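PDB 2FA1: probable transcriptional regulator PhnF from Escherichia coli, which probably acts as a transcriptional regulator in an operon for alkylphosphonate uptake and C-P lyase, represented here by its C-terminal effector-binding domain of the GntR/HutC family. Local coordinates for residues Ser85-Leu90 with Ile96-Ser101; His50-Arg55 with Cys115-Ile120. All blocks are in the same frame, centred on the assembly; numbering follows the deposited sequence. Where two conformers were deposited one is given.

From the N terminus, the first segment met is 50-55, on strand 47-57 of the six-stranded antiparallel sheet; its partner, 115-120, comes only after 59 intervening residues. Contact 1 nests inside that long excursion: helix 86-94 leads through a short turn into strand 98-109. Across just five residues, segment 85-90 meets 96-101. Strand 98-109 then runs on toward helix 113-118, where contact 2 closes the outer loop. Contact 1 thus ties a helix to the strand that is outermost within this chain, while contact 2 sets the next helix against strand 47-57. The contacts are centred about 20 Å apart; segments 85-90 and 50-55 also touch, Leu86 CD1 lying 3.7 Å from Leu51 CD2.

Contact 1 of 2, residues Ser85-Leu90 with Ile96-Ser101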
loop_
_atom_site.group_PDB
_atom_site.type_symbol
_atom_site.label_atom_id
_atom_site.label_comp_id
_atom_site.label_asym_id
_atom_site.label_seq_id
_atom_site.Cartn_x
_atom_site.Cartn_y
_atom_site.Cartn_z
ATOM N N SER A 85 20.929 -2.251 5.196
ATOM C CA SER A 85 20.036 -1.242 4.836
ATOM C C SER A 85 20.817 -0.287 3.906
ATOM O O SER A 85 21.745 0.388 4.390
ATOM C CB SER A 85 19.568 -0.440 6.036
ATOM O OG SER A 85 18.766 0.649 5.613
ATOM N N LEU A 86 20.379 -0.151 2.650
ATOM C CA LEU A 86 21.063 0.818 1.719
ATOM C C LEU A 86 20.884 2.272 2.203
ATOM O O LEU A 86 21.842 3.093 2.107
ATOM C CB LEU A 86 20.481 0.673 0.288
ATOM C CG LEU A 86 21.045 1.665 -0.732
ATOM C CD1 LEU A 86 22.551 1.561 -0.840
ATOM C CD2 LEU A 86 20.425 1.319 -2.126
ATOM N N HIS A 87 19.716 2.665 2.754
ATOM C CA HIS A 87 19.600 4.062 3.199
ATOM C C HIS A 87 20.464 4.349 4.440
ATOM O O HIS A 87 21.113 5.404 4.505
ATOM C CB HIS A 87 18.148 4.473 3.295
ATOM C CG HIS A 87 17.491 4.624 1.941
ATOM N ND1 HIS A 87 16.255 5.217 1.774
ATOM C CD2 HIS A 87 17.926 4.312 0.696
ATOM C CE1 HIS A 87 15.951 5.237 0.483
ATOM N NE2 HIS A 87 16.946 4.696 -0.192
ATOM N N ASP A 88 20.584 3.358 5.341
ATOM C CA ASP A 88 21.463 3.519 6.497
ATOM C C ASP A 88 22.931 3.614 6.009
ATOM O O ASP A 88 23.689 4.422 6.523
ATOM C CB ASP A 88 21.289 2.390 7.509
ATOM C CG ASP A 88 19.924 2.395 8.208
ATOM O OD1 ASP A 88 19.199 3.401 8.174
ATOM O OD2 ASP A 88 19.599 1.333 8.799
ATOM N N PHE A 89 23.323 2.793 5.047
ATOM C CA PHE A 89 24.680 2.853 4.504
ATOM C C PHE A 89 24.937 4.230 3.903
ATOM O O PHE A 89 25.940 4.855 4.207
ATOM C CB PHE A 89 24.812 1.824 3.396
ATOM C CG PHE A 89 26.185 1.842 2.728
ATOM C CD1 PHE A 89 27.286 1.329 3.364
ATOM C CD2 PHE A 89 26.328 2.410 1.471
ATOM C CE1 PHE A 89 28.532 1.394 2.751
ATOM C CE2 PHE A 89 27.582 2.429 0.839
ATOM C CZ PHE A 89 28.644 1.904 1.498
ATOM N N LEU A 90 24.036 4.698 3.043
ATOM C CA LEU A 90 24.234 6.038 2.427
ATOM C C LEU A 90 24.360 7.135 3.516
ATOM O O LEU A 90 25.255 8.029 3.431
ATOM C CB LEU A 90 23.046 6.317 1.561
ATOM C CG LEU A 90 23.060 7.685 0.849
ATOM C CD1 LEU A 90 24.309 7.875 -0.042
ATOM C CD2 LEU A 90 21.748 7.995 0.036
ATOM N N ILE A 96 23.618 11.906 4.120
ATOM C CA ILE A 96 22.356 12.129 3.335
ATOM C C ILE A 96 21.264 11.229 3.892
ATOM O O ILE A 96 21.435 10.019 3.948
ATOM C CB ILE A 96 22.540 11.847 1.867
ATOM C CG1 ILE A 96 23.451 12.878 1.222
ATOM C CG2 ILE A 96 21.252 12.072 1.127
ATOM C CD1 ILE A 96 24.020 12.387 -0.081
ATOM N N ALA A 97 20.130 11.814 4.302
ATOM C CA ALA A 97 19.011 10.957 4.835
ATOM C C ALA A 97 17.886 11.325 3.885
ATOM O O ALA A 97 17.496 12.481 3.721
ATOM C CB ALA A 97 18.668 11.233 6.316
ATOM N N LEU A 98 17.494 10.348 3.095
ATOM C CA LEU A 98 16.513 10.622 2.095
ATOM C C LEU A 98 15.131 10.663 2.723
ATOM O O LEU A 98 14.855 9.883 3.660
ATOM C CB LEU A 98 16.536 9.475 1.069
ATOM C CG LEU A 98 17.896 9.352 0.475
ATOM C CD1 LEU A 98 18.082 7.946 -0.220
ATOM C CD2 LEU A 98 17.982 10.496 -0.455
ATOM N N ARG A 99 14.297 11.568 2.242
ATOM C CA ARG A 99 12.911 11.652 2.680
ATOM C C ARG A 99 11.980 11.551 1.475
ATOM O O ARG A 99 12.211 12.122 0.410
ATOM C CB ARG A 99 12.655 12.959 3.426
ATOM C CG ARG A 99 13.346 13.027 4.770
ATOM C CD ARG A 99 12.587 12.247 5.835
ATOM N NE ARG A 99 13.486 11.563 6.763
ATOM C CZ ARG A 99 14.720 11.961 7.075
ATOM N NH1 ARG A 99 15.236 13.086 6.574
ATOM N NH2 ARG A 99 15.432 11.237 7.923
ATOM N N ARG A 100 10.903 10.841 1.714
ATOM C CA ARG A 100 9.939 10.417 0.706
ATOM C C ARG A 100 9.056 11.584 0.217
ATOM O O ARG A 100 8.516 12.351 1.026
ATOM C CB ARG A 100 9.118 9.355 1.383
ATOM C CG ARG A 100 8.018 8.707 0.578
ATOM C CD ARG A 100 8.424 7.426 -0.085
ATOM N NE ARG A 100 9.058 6.506 0.858
ATOM C CZ ARG A 100 8.431 5.499 1.439
ATOM N NH1 ARG A 100 7.195 5.223 1.072
ATOM N NH2 ARG A 100 9.066 4.708 2.336
ATOM N N SER A 101 8.887 11.740 -1.070
ATOM C CA SER A 101 7.873 12.683 -1.501
ATOM C C SER A 101 6.606 12.012 -1.941
ATOM O O SER A 101 5.484 12.514 -1.673
ATOM C CB SER A 101 8.321 13.635 -2.610
ATOM O OG SER A 101 8.563 13.003 -3.833
HETATM O O HOH W 1 19.924 7.925 3.279
#
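Leu90 and Ile96 lie 6.4 Å apart between their CA atoms, where, in this UTRA domain, helix 86-94 turns back through a short connection into strand 98-109, the two packed through leucine and histidine. Leu98 points its side chain toward the helix, between His87 and Leu90. Its CD1 methyl sits over one face of the His87 imidazole as a CH-pi contact, 3.5 Å from the ring centroid and 15° off the ring normal. The same CD1 meets Leu90 CD2 at 3.7 Å, so a single methyl packs against both the ring and the leucine one helical turn along. Leu90 has CG anti to its own N (chi1 179°), which carries CD2 across to Leu98 and, more loosely, to Ile96 CG2 at 4.2 Å. Beside this apolar patch a water joins the backbones, donating to His87 O at 3.0 Å and to Ile96 O at 2.7 Å; it also accepts a weak bond from Leu98 N. The helix start is N-capped by Ser85, whose OG accepts from Asp88 N at 3.3 Å. His87 NE2 is hydrogen-bonded to Glu143 OE1, which would help to hold the ring in its rotation. Leu86 packs on His67 and Phe69 of strand 60-69, whereas Arg99 pairs through its backbone with His134 of strand 125-135. Farther along, Ser101 makes backbone hydrogen bonds to the second subunit.

Contact 2 of 2, residues His50-Arg55 with Cys115-Ile120; sequences HLRTLR and CQRLEI
Arg52 and Arg117 meet guanidinium on guanidinium, stacked face to face but tilted, with centres 3.7 Å apart and planes at 30°. Arg52 NH2 lies 3.5 Å above the centre of the Arg117 group, while Arg117 NE sits over the rim of the Arg52 group. The Arg117 chain reaches out extended from the helix; that of Arg52 folds at chi3 (-69°), turning its flat end to lie against that of Arg117. Arg52 NE makes a salt bridge with Asp66 OD1, which also bonds to His50 NE2, so a carboxylate fixes the first arginine and probably eases the like charges. Behind Arg117 the helix ends in a Schellman motif: Glu119 takes positive phi (55°), Ile120 N bonds to Cys115 O at 3.0 Å, and the Glu119 N to Gln116 O bond is weak at 3.3 Å. In this UTRA domain the helix end thus rests against the face of the antiparallel sheet that carries Arg52 and Leu54. Apolar contact is slighter, with Leu54 CD1 and Leu118 CD2 4.4 Å apart. Leu64 of strand 60-69 touches Arg52, Leu54 and Arg117, and Leu118 also packs on Leu126 of strand 125-135.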
loop_
_atom_site.group_PDB
_atom_site.type_symbol
_atom_site.label_atom_id
_atom_site.label_comp_id
_atom_site.label_asym_id
_atom_site.label_seq_id
_atom_site.Cartn_x
_atom_site.Cartn_y
_atom_site.Cartn_z
ATOM N N HIS A 50 22.417 2.530 -10.794
ATOM C CA HIS A 50 21.367 1.539 -10.511
ATOM C C HIS A 50 21.953 0.519 -9.542
ATOM O O HIS A 50 22.972 -0.120 -9.854
ATOM C CB HIS A 50 21.112 0.849 -11.845
ATOM C CG HIS A 50 20.150 -0.286 -11.731
ATOM N ND1 HIS A 50 20.113 -1.319 -12.636
ATOM C CD2 HIS A 50 19.180 -0.544 -10.815
ATOM C CE1 HIS A 50 19.169 -2.177 -12.274
ATOM N NE2 HIS A 50 18.539 -1.684 -11.229
ATOM N N LEU A 51 21.263 0.382 -8.389
ATOM C CA LEU A 51 21.594 -0.673 -7.399
ATOM C C LEU A 51 20.386 -1.571 -7.344
ATOM O O LEU A 51 19.258 -1.056 -7.225
ATOM C CB LEU A 51 21.758 -0.035 -6.019
ATOM C CG LEU A 51 23.232 0.020 -5.678
ATOM C CD1 LEU A 51 23.809 1.129 -6.603
ATOM C CD2 LEU A 51 23.481 0.384 -4.259
ATOM N N ARG A 52 20.611 -2.896 -7.306
ATOM C CA ARG A 52 19.473 -3.787 -7.091
ATOM C C ARG A 52 19.731 -4.558 -5.810
ATOM O O ARG A 52 20.872 -5.059 -5.579
ATOM C CB ARG A 52 19.387 -4.707 -8.286
ATOM C CG ARG A 52 18.235 -5.815 -8.081
ATOM C CD ARG A 52 18.288 -6.725 -9.302
ATOM N NE ARG A 52 17.811 -5.948 -10.487
ATOM C CZ ARG A 52 18.190 -6.122 -11.761
ATOM N NH1 ARG A 52 19.120 -7.037 -12.139
ATOM N NH2 ARG A 52 17.660 -5.320 -12.702
ATOM N N THR A 53 18.722 -4.687 -4.958
ATOM C CA THR A 53 18.922 -5.447 -3.685
ATOM C C THR A 53 17.849 -6.512 -3.628
ATOM O O THR A 53 16.801 -6.442 -4.282
ATOM C CB THR A 53 18.761 -4.545 -2.439
ATOM O OG1 THR A 53 17.461 -3.898 -2.425
ATOM C CG2 THR A 53 19.857 -3.323 -2.453
ATOM N N LEU A 54 18.147 -7.520 -2.773
ATOM C CA LEU A 54 17.118 -8.574 -2.607
ATOM C C LEU A 54 17.179 -9.062 -1.150
ATOM O O LEU A 54 18.276 -9.235 -0.580
ATOM C CB LEU A 54 17.556 -9.728 -3.463
ATOM C CG LEU A 54 16.579 -10.920 -3.545
ATOM C CD1 LEU A 54 15.308 -10.595 -4.177
ATOM C CD2 LEU A 54 17.256 -12.084 -4.195
ATOM N N ARG A 55 15.982 -9.319 -0.629
ATOM C CA ARG A 55 15.874 -9.913 0.763
ATOM C C ARG A 55 15.447 -11.380 0.502
ATOM O O ARG A 55 14.439 -11.631 -0.274
ATOM C CB ARG A 55 14.835 -9.123 1.535
ATOM C CG ARG A 55 14.548 -9.895 2.856
ATOM C CD ARG A 55 13.422 -9.236 3.700
ATOM N NE ARG A 55 13.232 -10.007 4.945
ATOM C CZ ARG A 55 12.265 -9.741 5.820
ATOM N NH1 ARG A 55 11.404 -8.770 5.567
ATOM N NH2 ARG A 55 12.151 -10.448 6.924
ATOM N N CYS A 115 9.337 -13.104 -12.710
ATOM C CA CYS A 115 9.277 -14.488 -12.197
ATOM C C CYS A 115 10.707 -15.006 -12.082
ATOM O O CYS A 115 11.005 -15.798 -11.189
ATOM C CB CYS A 115 8.532 -15.460 -13.089
ATOM S SG CYS A 115 6.808 -15.138 -13.270
ATOM N N GLN A 116 11.597 -14.528 -12.973
ATOM C CA GLN A 116 12.984 -15.018 -12.936
ATOM C C GLN A 116 13.707 -14.458 -11.734
ATOM O O GLN A 116 14.316 -15.248 -10.944
ATOM C CB GLN A 116 13.745 -14.769 -14.275
ATOM C CG GLN A 116 15.250 -15.180 -14.212
ATOM C CD GLN A 116 16.052 -14.880 -15.511
ATOM O OE1 GLN A 116 17.274 -15.096 -15.574
ATOM N NE2 GLN A 116 15.378 -14.378 -16.525
ATOM N N ARG A 117 13.617 -13.149 -11.564
ATOM C CA ARG A 117 14.328 -12.541 -10.415
ATOM C C ARG A 117 13.757 -12.959 -9.059
ATOM O O ARG A 117 14.560 -13.165 -8.123
ATOM C CB ARG A 117 14.479 -11.030 -10.496
ATOM C CG ARG A 117 14.961 -10.550 -11.858
ATOM C CD ARG A 117 15.450 -9.098 -11.766
ATOM N NE ARG A 117 16.391 -8.909 -12.849
ATOM C CZ ARG A 117 16.170 -8.282 -13.993
ATOM N NH1 ARG A 117 15.003 -7.674 -14.247
ATOM N NH2 ARG A 117 17.173 -8.224 -14.864
ATOM N N LEU A 118 12.420 -13.067 -8.910
ATOM C CA LEU A 118 11.857 -13.405 -7.611
ATOM C C LEU A 118 11.658 -14.889 -7.496
ATOM O O LEU A 118 11.192 -15.332 -6.426
ATOM C CB LEU A 118 10.522 -12.707 -7.323
ATOM C CG LEU A 118 10.640 -11.266 -6.815
ATOM C CD1 LEU A 118 9.295 -10.654 -6.720
ATOM C CD2 LEU A 118 11.167 -11.299 -5.381
ATOM N N GLU A 119 12.042 -15.665 -8.542
ATOM C CA GLU A 119 12.035 -17.105 -8.486
ATOM C C GLU A 119 10.639 -17.623 -8.094
ATOM O O GLU A 119 10.454 -18.401 -7.066
ATOM C CB GLU A 119 13.147 -17.627 -7.516
ATOM C CG GLU A 119 14.529 -17.087 -7.952
ATOM C CD GLU A 119 15.648 -17.319 -6.899
ATOM O OE1 GLU A 119 15.252 -17.770 -5.802
ATOM O OE2 GLU A 119 16.841 -17.016 -7.213
ATOM N N ILE A 120 9.642 -17.183 -8.863
ATOM C CA ILE A 120 8.226 -17.577 -8.581
ATOM C C ILE A 120 7.533 -18.004 -9.833
ATOM O O ILE A 120 8.006 -17.659 -10.874
ATOM C CB ILE A 120 7.445 -16.432 -7.943
ATOM C CG1 ILE A 120 7.695 -15.177 -8.745
ATOM C CG2 ILE A 120 7.893 -16.301 -6.425
ATOM C CD1 ILE A 120 7.018 -14.002 -8.300
#